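Local coordinates for lipoprotein (Clostridium difficile, PDB 4OTE) that probably binds methionine as the substrate-binding lipoprotein of a methionine uptake system, and carries selenomethionine in its cleft here, at residues A[119-124]-A[189-194]; A[85-90]-A[168-173]; A[47-52]-A[200-205]. One frame throughout, in Å; residues are numbered along the deposited sequence.

Contact 1 (A[119-124]-A[189-194]); sequences LRYLES and YTAPIN
The last turns of helix 112-124 stand beside the end of strand 187-190 and the loop after it, with Y121 and A191 the nearest backbone pair at 6.9 Å between their CA atoms. Y121 has CG anti to the carbonyl carbon (chi1 -67°), which sends the ring out from the helix toward A191 and P192. The methyl CB of A191 sits over one face of that ring, 3.7 Å from its centroid and 18° off the normal, a CH-pi contact displaced toward the rim, so that CB comes within 3.5 Å of Y121 CZ. P192 adds its CD at 3.9 Å from Y121 CE1. From the strand end, Y189, with CG anti to its backbone N, crosses Y121 at about a right angle and brings its OH to 3.7 Å from Y121 CB. No direct hydrogen bond joins the segments. Instead one water links S124 OG and Y189 OH, in the plane of the Y189 ring. S124 OG also donates to Y121 O (2.7 Å), on a carbonyl lone pair, which fixes its rotation. This is helix-on-sheet packing in an alpha/beta lobe: the helix packs on the five-stranded sheet, and Y121 reaches past its outermost strand 187-190 to the loop that follows.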
loop_
_atom_site.group_PDB
_atom_site.type_symbol
_atom_site.label_atom_id
_atom_site.label_comp_id
_atom_site.label_asym_id
_atom_site.label_seq_id
_atom_site.Cartn_x
_atom_site.Cartn_y
_atom_site.Cartn_z
ATOM N N LEU A 119 -1.397 15.122 -0.488
ATOM C CA LEU A 119 -1.442 16.574 -0.325
ATOM C C LEU A 119 -1.623 16.957 1.139
ATOM O O LEU A 119 -1.031 17.932 1.600
ATOM C CB LEU A 119 -2.555 17.191 -1.173
ATOM C CG LEU A 119 -2.356 17.124 -2.691
ATOM C CD1 LEU A 119 -3.629 17.557 -3.404
ATOM C CD2 LEU A 119 -1.174 17.972 -3.140
ATOM N N ARG A 120 -2.429 16.183 1.866
ATOM C CA ARG A 120 -2.628 16.422 3.296
ATOM C C ARG A 120 -1.382 16.103 4.122
ATOM O O ARG A 120 -1.145 16.744 5.149
ATOM C CB ARG A 120 -3.837 15.649 3.828
ATOM C CG ARG A 120 -5.163 16.147 3.263
ATOM C CD ARG A 120 -6.170 16.484 4.354
ATOM N NE ARG A 120 -7.368 17.140 3.818
ATOM C CZ ARG A 120 -7.639 18.447 3.887
ATOM N NH1 ARG A 120 -6.804 19.303 4.471
ATOM N NH2 ARG A 120 -8.769 18.906 3.361
ATOM N N TYR A 121 -0.587 15.123 3.687
ATOM C CA TYR A 121 0.703 14.871 4.331
ATOM C C TYR A 121 1.590 16.105 4.179
ATOM O O TYR A 121 2.177 16.578 5.151
ATOM C CB TYR A 121 1.418 13.643 3.746
ATOM C CG TYR A 121 0.757 12.297 4.001
ATOM C CD1 TYR A 121 0.148 12.001 5.223
ATOM C CD2 TYR A 121 0.781 11.301 3.027
ATOM C CE1 TYR A 121 -0.443 10.768 5.451
ATOM C CE2 TYR A 121 0.195 10.066 3.246
ATOM C CZ TYR A 121 -0.415 9.800 4.460
ATOM O OH TYR A 121 -0.997 8.563 4.675
ATOM N N LEU A 122 1.665 16.634 2.960
ATOM C CA LEU A 122 2.459 17.832 2.684
ATOM C C LEU A 122 1.964 19.054 3.469
ATOM O O LEU A 122 2.767 19.904 3.869
ATOM C CB LEU A 122 2.485 18.134 1.183
ATOM C CG LEU A 122 3.204 17.098 0.312
ATOM C CD1 LEU A 122 3.026 17.422 -1.163
ATOM C CD2 LEU A 122 4.682 17.004 0.662
ATOM N N GLU A 123 0.651 19.135 3.690
ATOM C CA GLU A 123 0.075 20.167 4.550
ATOM C C GLU A 123 0.555 20.016 5.991
ATOM O O GLU A 123 0.957 20.994 6.622
ATOM C CB GLU A 123 -1.456 20.119 4.510
ATOM C CG GLU A 123 -2.142 21.123 5.428
ATOM C CD GLU A 123 -3.646 21.158 5.236
ATOM O OE1 GLU A 123 -4.258 20.073 5.138
ATOM O OE2 GLU A 123 -4.217 22.271 5.192
ATOM N N SER A 124 0.523 18.788 6.502
ATOM C CA SER A 124 0.871 18.531 7.903
ATOM C C SER A 124 2.335 18.847 8.232
ATOM O O SER A 124 2.671 19.043 9.398
ATOM C CB SER A 124 0.543 17.084 8.286
ATOM O OG SER A 124 1.477 16.178 7.730
ATOM N N TYR A 189 10.782 11.607 3.899
ATOM C CA TYR A 189 9.615 11.741 4.756
ATOM C C TYR A 189 8.830 10.442 4.724
ATOM O O TYR A 189 8.619 9.864 3.656
ATOM C CB TYR A 189 8.726 12.904 4.295
ATOM C CG TYR A 189 7.351 12.913 4.927
ATOM C CD1 TYR A 189 7.153 13.435 6.202
ATOM C CD2 TYR A 189 6.253 12.389 4.253
ATOM C CE1 TYR A 189 5.897 13.442 6.786
ATOM C CE2 TYR A 189 4.995 12.386 4.831
ATOM C CZ TYR A 189 4.820 12.917 6.094
ATOM O OH TYR A 189 3.568 12.912 6.663
ATOM N N THR A 190 8.423 9.985 5.904
ATOM C CA THR A 190 7.554 8.829 6.039
ATOM C C THR A 190 6.261 9.290 6.693
ATOM O O THR A 190 6.292 10.072 7.647
ATOM C CB THR A 190 8.211 7.740 6.905
ATOM O OG1 THR A 190 9.524 7.466 6.408
ATOM C CG2 THR A 190 7.389 6.455 6.887
ATOM N N ALA A 191 5.133 8.812 6.178
ATOM C CA ALA A 191 3.822 9.222 6.685
ATOM C C ALA A 191 3.561 8.631 8.067
ATOM O O ALA A 191 4.142 7.606 8.424
ATOM C CB ALA A 191 2.724 8.808 5.715
ATOM N N PRO A 192 2.685 9.275 8.857
ATOM C CA PRO A 192 2.429 8.748 10.198
ATOM C C PRO A 192 1.782 7.371 10.152
ATOM O O PRO A 192 1.126 7.031 9.167
ATOM C CB PRO A 192 1.459 9.770 10.813
ATOM C CG PRO A 192 1.448 10.944 9.896
ATOM C CD PRO A 192 1.827 10.431 8.545
ATOM N N ILE A 193 1.969 6.589 11.210
ATOM C CA ILE A 193 1.301 5.300 11.325
ATOM C C ILE A 193 -0.191 5.534 11.531
ATOM O O ILE A 193 -0.591 6.276 12.424
ATOM C CB ILE A 193 1.827 4.453 12.506
ATOM C CG1 ILE A 193 3.352 4.281 12.439
ATOM C CG2 ILE A 193 1.119 3.102 12.542
ATOM C CD1 ILE A 193 3.877 3.848 11.089
ATOM N N ASN A 194 -1.003 4.901 10.693
ATOM C CA ASN A 194 -2.452 5.001 10.781
ATOM C C ASN A 194 -3.046 3.648 10.403
ATOM O O ASN A 194 -3.028 3.281 9.235
ATOM C CB ASN A 194 -2.949 6.105 9.840
ATOM C CG ASN A 194 -4.434 6.395 9.994
ATOM O OD1 ASN A 194 -5.178 5.628 10.606
ATOM N ND2 ASN A 194 -4.872 7.512 9.431
HETATM O O HOH W 1 3.051 14.095 8.919
#

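Contact 2 (A[85-90]-A[168-173]); sequences CPAILY and AAFIDT. With MSE (selenomethionine), chain C.
L89 and F170 face each other as an antiparallel non-hydrogen-bonded pair, their side chains on one face of the sheet. L89 has CG anti to its backbone N (chi1 -174°), which swings CD1 over the centre of the F170 ring, 3.9 Å from the centroid and only 10° off the normal: a CH-pi contact. The same methyl meets A168 CB at 3.8 Å. On the face shared by Y90, A169 and I171, the Y90 ring crosses the I171 side chain at about a right angle, CD1 lying 3.9 Å from I171 CB, while the carbonyls of A169 and I171 lie in plane at the ring's edge. I88 CG2 lies over the rim of one ring face. At the Y90-A169 pair, Y90 N bonds A169 O (2.8 Å, 174° at the hydrogen) and A169 N bonds Y90 O. One water is held by Y90 OH, I171 O and T173 OG1; another accepts from T173 N at 2.9 Å and donates to C85 O. In the selenomethionine pocket, D172 OD2 stands 3.6 Å from the ligand's OXT. Backbone hydrogen bonds and apolar packing on both faces thus join the strands, water satisfies polar atoms nearer the ligand, and the hydrogen bond between Y42 OH and D172 OD2 may temper the carboxylate's charge.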
loop_
_atom_site.group_PDB
_atom_site.type_symbol
_atom_site.label_atom_id
_atom_site.label_comp_id
_atom_site.label_asym_id
_atom_site.label_seq_id
_atom_site.Cartn_x
_atom_site.Cartn_y
_atom_site.Cartn_z
ATOM N N CYS A 85 1.834 0.219 5.684
ATOM C CA CYS A 85 2.915 0.528 4.771
ATOM C C CYS A 85 2.873 2.033 4.524
ATOM O O CYS A 85 2.359 2.478 3.496
ATOM C CB CYS A 85 2.734 -0.233 3.451
ATOM S SG CYS A 85 2.696 -2.040 3.598
ATOM N N PRO A 86 3.391 2.827 5.481
ATOM C CA PRO A 86 3.305 4.278 5.353
ATOM C C PRO A 86 3.894 4.758 4.034
ATOM O O PRO A 86 4.939 4.261 3.612
ATOM C CB PRO A 86 4.151 4.794 6.522
ATOM C CG PRO A 86 4.202 3.679 7.499
ATOM C CD PRO A 86 4.118 2.420 6.697
ATOM N N ALA A 87 3.213 5.699 3.386
ATOM C CA ALA A 87 3.730 6.326 2.178
ATOM C C ALA A 87 5.061 6.991 2.492
ATOM O O ALA A 87 5.214 7.619 3.535
ATOM C CB ALA A 87 2.743 7.353 1.643
ATOM N N ILE A 88 6.023 6.829 1.597
ATOM C CA ILE A 88 7.339 7.422 1.763
ATOM C C ILE A 88 7.612 8.358 0.597
ATOM O O ILE A 88 7.344 8.019 -0.559
ATOM C CB ILE A 88 8.438 6.341 1.871
ATOM C CG1 ILE A 88 8.277 5.578 3.191
ATOM C CG2 ILE A 88 9.829 6.974 1.799
ATOM C CD1 ILE A 88 9.120 4.326 3.290
ATOM N N LEU A 89 8.119 9.545 0.915
ATOM C CA LEU A 89 8.509 10.523 -0.087
ATOM C C LEU A 89 9.980 10.285 -0.417
ATOM O O LEU A 89 10.838 10.387 0.463
ATOM C CB LEU A 89 8.287 11.944 0.444
ATOM C CG LEU A 89 8.514 13.125 -0.513
ATOM C CD1 LEU A 89 7.585 13.057 -1.712
ATOM C CD2 LEU A 89 8.337 14.449 0.218
ATOM N N TYR A 90 10.252 9.937 -1.675
ATOM C CA TYR A 90 11.603 9.630 -2.141
ATOM C C TYR A 90 12.155 10.784 -2.965
ATOM O O TYR A 90 11.397 11.562 -3.539
ATOM C CB TYR A 90 11.603 8.365 -3.003
ATOM C CG TYR A 90 11.249 7.099 -2.262
ATOM C CD1 TYR A 90 9.923 6.709 -2.115
ATOM C CD2 TYR A 90 12.236 6.281 -1.723
ATOM C CE1 TYR A 90 9.589 5.546 -1.447
ATOM C CE2 TYR A 90 11.912 5.115 -1.050
ATOM C CZ TYR A 90 10.584 4.750 -0.915
ATOM O OH TYR A 90 10.242 3.596 -0.249
ATOM N N ALA A 168 10.999 15.238 -5.981
ATOM C CA ALA A 168 10.643 14.153 -5.067
ATOM C C ALA A 168 9.382 13.433 -5.549
ATOM O O ALA A 168 8.675 13.939 -6.417
ATOM C CB ALA A 168 10.429 14.699 -3.666
ATOM N N ALA A 169 9.106 12.257 -4.982
ATOM C CA ALA A 169 7.924 11.478 -5.362
ATOM C C ALA A 169 7.409 10.591 -4.225
ATOM O O ALA A 169 8.198 9.965 -3.515
ATOM C CB ALA A 169 8.233 10.628 -6.585
ATOM N N PHE A 170 6.087 10.560 -4.057
ATOM C CA PHE A 170 5.429 9.630 -3.132
ATOM C C PHE A 170 5.262 8.275 -3.819
ATOM O O PHE A 170 4.627 8.192 -4.874
ATOM C CB PHE A 170 4.044 10.148 -2.714
ATOM C CG PHE A 170 4.067 11.118 -1.559
ATOM C CD1 PHE A 170 4.372 10.685 -0.277
ATOM C CD2 PHE A 170 3.744 12.456 -1.748
ATOM C CE1 PHE A 170 4.379 11.570 0.790
ATOM C CE2 PHE A 170 3.754 13.345 -0.685
ATOM C CZ PHE A 170 4.066 12.900 0.586
ATOM N N ILE A 171 5.830 7.220 -3.230
ATOM C CA ILE A 171 5.781 5.882 -3.829
ATOM C C ILE A 171 5.406 4.811 -2.801
ATOM O O ILE A 171 6.050 4.681 -1.750
ATOM C CB ILE A 171 7.130 5.500 -4.483
ATOM C CG1 ILE A 171 7.609 6.607 -5.429
ATOM C CG2 ILE A 171 7.000 4.185 -5.249
ATOM C CD1 ILE A 171 8.943 6.330 -6.090
ATOM N N ASP A 172 4.365 4.042 -3.119
ATOM C CA ASP A 172 3.967 2.897 -2.305
ATOM C C ASP A 172 5.133 1.928 -2.159
ATOM O O ASP A 172 5.878 1.692 -3.110
ATOM C CB ASP A 172 2.782 2.155 -2.935
ATOM C CG ASP A 172 1.490 2.944 -2.878
ATOM O OD1 ASP A 172 1.544 4.177 -2.690
ATOM O OD2 ASP A 172 0.412 2.330 -3.031
ATOM N N THR A 173 5.275 1.349 -0.975
ATOM C CA THR A 173 6.342 0.387 -0.725
ATOM C C THR A 173 6.229 -0.806 -1.678
ATOM O O THR A 173 7.248 -1.335 -2.126
ATOM C CB THR A 173 6.375 -0.021 0.764
ATOM O OG1 THR A 173 6.953 1.053 1.512
ATOM C CG2 THR A 173 7.198 -1.293 1.006
HETATM N N MSE C 301 0.742 -1.211 0.178
HETATM C CA MSE C 301 -0.156 -0.091 -0.264
HETATM C C MSE C 301 -0.216 0.928 0.821
HETATM O O MSE C 301 -0.566 0.611 1.962
HETATM O OXT MSE C 301 0.082 2.096 0.566
HETATM C CB MSE C 301 -1.577 -0.551 -0.584
HETATM C CG MSE C 301 -2.419 0.578 -1.184
HETATM SE SE MSE C 301 -4.295 0.012 -1.408
HETATM C CE MSE C 301 -4.004 -1.207 -2.914
HETATM O O HOH W 2 3.676 2.581 1.038
HETATM O O HOH W 3 7.762 3.193 0.056
#

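Contact 3 (A[47-52]-A[200-205]); sequences EALNNG and LLAFRT
R204 reaches from strand 199-204 to the C-terminal end of helix 44-51. Its CG is anti to the carbonyl carbon and chi2 is fully extended, but the chain bends at chi3 (-63°), so the guanidinium turns toward the last helical turn. NH1 donates to L49 O at 2.8 Å, with 159° at the hydrogen; the acceptor lies almost in the guanidinium plane, and the donor in the carbonyl plane. G52 CA packs 3.5 Å from the same NH1. L49 slides past R204 in the opposite direction. With CG anti to its backbone N, it lays CD2 against the strand backbone, 3.6 Å from A202 O, while CD1 comes to 3.9 Å from R204 NH1. G52, at positive phi, is the C-prime residue of a Schellman motif. A water 3.0 Å from R204 NH2 accepts from it and donates to G52 O. NE bonds E206 OE2 and NH2 forms a salt bridge with D207, two residues known as zinc ligands in this protein, though those zinc ions are not bound to this chain here. The cation therefore meets L49 O at the helix C-terminus, where its charge would probably suit the dipole, the loop carbonyl of I54 through NH1, and carboxylates through NE and NH2, which hold its plane fixed.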
loop_
_atom_site.group_PDB
_atom_site.type_symbol
_atom_site.label_atom_id
_atom_site.label_comp_id
_atom_site.label_asym_id
_atom_site.label_seq_id
_atom_site.Cartn_x
_atom_site.Cartn_y
_atom_site.Cartn_z
ATOM N N GLU A 47 -10.658 -8.401 -9.010
ATOM C CA GLU A 47 -11.389 -9.079 -10.080
ATOM C C GLU A 47 -11.278 -10.580 -9.891
ATOM O O GLU A 47 -12.282 -11.279 -9.780
ATOM C CB GLU A 47 -10.838 -8.702 -11.461
ATOM C CG GLU A 47 -11.311 -7.358 -11.991
ATOM C CD GLU A 47 -12.787 -7.335 -12.358
ATOM O OE1 GLU A 47 -13.355 -8.411 -12.658
ATOM O OE2 GLU A 47 -13.381 -6.234 -12.347
ATOM N N ALA A 48 -10.041 -11.059 -9.831
ATOM C CA ALA A 48 -9.764 -12.478 -9.656
ATOM C C ALA A 48 -10.469 -13.031 -8.426
ATOM O O ALA A 48 -11.045 -14.121 -8.474
ATOM C CB ALA A 48 -8.264 -12.708 -9.559
ATOM N N LEU A 49 -10.434 -12.278 -7.330
ATOM C CA LEU A 49 -11.101 -12.698 -6.100
ATOM C C LEU A 49 -12.616 -12.827 -6.297
ATOM O O LEU A 49 -13.226 -13.811 -5.877
ATOM C CB LEU A 49 -10.795 -11.721 -4.960
ATOM C CG LEU A 49 -11.458 -12.005 -3.611
ATOM C CD1 LEU A 49 -11.085 -13.392 -3.113
ATOM C CD2 LEU A 49 -11.085 -10.943 -2.583
ATOM N N ASN A 50 -13.219 -11.832 -6.937
ATOM C CA ASN A 50 -14.661 -11.832 -7.145
ATOM C C ASN A 50 -15.090 -12.877 -8.178
ATOM O O ASN A 50 -16.162 -13.468 -8.057
ATOM C CB ASN A 50 -15.132 -10.443 -7.561
ATOM C CG ASN A 50 -16.627 -10.256 -7.376
ATOM O OD1 ASN A 50 -17.156 -10.400 -6.270
ATOM N ND2 ASN A 50 -17.314 -9.916 -8.455
ATOM N N ASN A 51 -14.242 -13.102 -9.182
ATOM C CA ASN A 51 -14.459 -14.142 -10.193
ATOM C C ASN A 51 -14.461 -15.549 -9.608
ATOM O O ASN A 51 -15.119 -16.430 -10.141
ATOM C CB ASN A 51 -13.364 -14.096 -11.275
ATOM C CG ASN A 51 -13.388 -12.820 -12.099
ATOM O OD1 ASN A 51 -12.488 -12.587 -12.906
ATOM N ND2 ASN A 51 -14.405 -11.984 -11.900
ATOM N N GLY A 52 -13.700 -15.760 -8.537
ATOM C CA GLY A 52 -13.556 -17.084 -7.935
ATOM C C GLY A 52 -12.250 -17.783 -8.281
ATOM O O GLY A 52 -12.072 -18.956 -7.953
ATOM N N LEU A 200 -4.350 -5.903 4.548
ATOM C CA LEU A 200 -5.046 -7.042 5.128
ATOM C C LEU A 200 -5.461 -8.045 4.067
ATOM O O LEU A 200 -5.449 -7.750 2.871
ATOM C CB LEU A 200 -6.268 -6.564 5.933
ATOM C CG LEU A 200 -7.046 -5.344 5.417
ATOM C CD1 LEU A 200 -7.794 -5.656 4.132
ATOM C CD2 LEU A 200 -8.005 -4.831 6.479
ATOM N N LEU A 201 -5.809 -9.240 4.523
ATOM C CA LEU A 201 -6.354 -10.259 3.654
ATOM C C LEU A 201 -7.777 -9.853 3.285
ATOM O O LEU A 201 -8.528 -9.358 4.130
ATOM C CB LEU A 201 -6.350 -11.617 4.357
ATOM C CG LEU A 201 -6.533 -12.839 3.457
ATOM C CD1 LEU A 201 -5.252 -13.142 2.693
ATOM C CD2 LEU A 201 -6.965 -14.042 4.283
ATOM N N ALA A 202 -8.121 -10.024 2.012
ATOM C CA ALA A 202 -9.477 -9.796 1.536
ATOM C C ALA A 202 -10.008 -11.084 0.929
ATOM O O ALA A 202 -9.250 -11.877 0.369
ATOM C CB ALA A 202 -9.506 -8.670 0.515
ATOM N N PHE A 203 -11.313 -11.291 1.047
ATOM C CA PHE A 203 -11.933 -12.528 0.591
ATOM C C PHE A 203 -13.403 -12.294 0.304
ATOM O O PHE A 203 -13.968 -11.281 0.720
ATOM C CB PHE A 203 -11.754 -13.633 1.635
ATOM C CG PHE A 203 -11.925 -13.161 3.049
ATOM C CD1 PHE A 203 -13.190 -13.024 3.603
ATOM C CD2 PHE A 203 -10.821 -12.840 3.823
ATOM C CE1 PHE A 203 -13.350 -12.578 4.907
ATOM C CE2 PHE A 203 -10.972 -12.394 5.127
ATOM C CZ PHE A 203 -12.239 -12.266 5.671
ATOM N N ARG A 204 -14.015 -13.218 -0.428
ATOM C CA ARG A 204 -15.437 -13.120 -0.725
ATOM C C ARG A 204 -16.233 -13.236 0.573
ATOM O O ARG A 204 -15.918 -14.059 1.437
ATOM C CB ARG A 204 -15.871 -14.202 -1.721
ATOM C CG ARG A 204 -15.295 -14.024 -3.118
ATOM C CD ARG A 204 -15.768 -15.122 -4.053
ATOM N NE ARG A 204 -15.310 -16.443 -3.623
ATOM C CZ ARG A 204 -14.109 -16.964 -3.880
ATOM N NH1 ARG A 204 -13.201 -16.292 -4.580
ATOM N NH2 ARG A 204 -13.810 -18.178 -3.424
ATOM N N THR A 205 -17.251 -12.391 0.704
ATOM C CA THR A 205 -18.123 -12.395 1.874
ATOM C C THR A 205 -18.691 -13.789 2.166
ATOM O O THR A 205 -18.849 -14.158 3.330
ATOM C CB THR A 205 -19.274 -11.382 1.702
ATOM O OG1 THR A 205 -18.727 -10.089 1.406
ATOM C CG2 THR A 205 -20.125 -11.295 2.966
HETATM O O HOH W 4 -11.559 -19.649 -4.848
#

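Overall arrangement
Contacts 1 and 2 form one continuous unit: their centres are about 10 Å apart, and strand 187-190 pairs with strand 88-90 in the five-stranded sheet, with Y189 O 2.8 Å from L89 N and A191 N 2.9 Å from A87 O. Y121 also touches A87, so it bridges the loops flanking the two strands. Contact 3 belongs to the other, seven-stranded sheet, on the opposite side of the chain's centre, about 30 Å from contact 1 and about 26 Å from contact 2 between centres. Selenomethionine lies between the two sheets: contact 2 supplies C85 and D172, whereas the side chains of Y121 and A202 stay about 8 and 10 Å away, consistent with a two-lobed periplasmic-binding-protein fold.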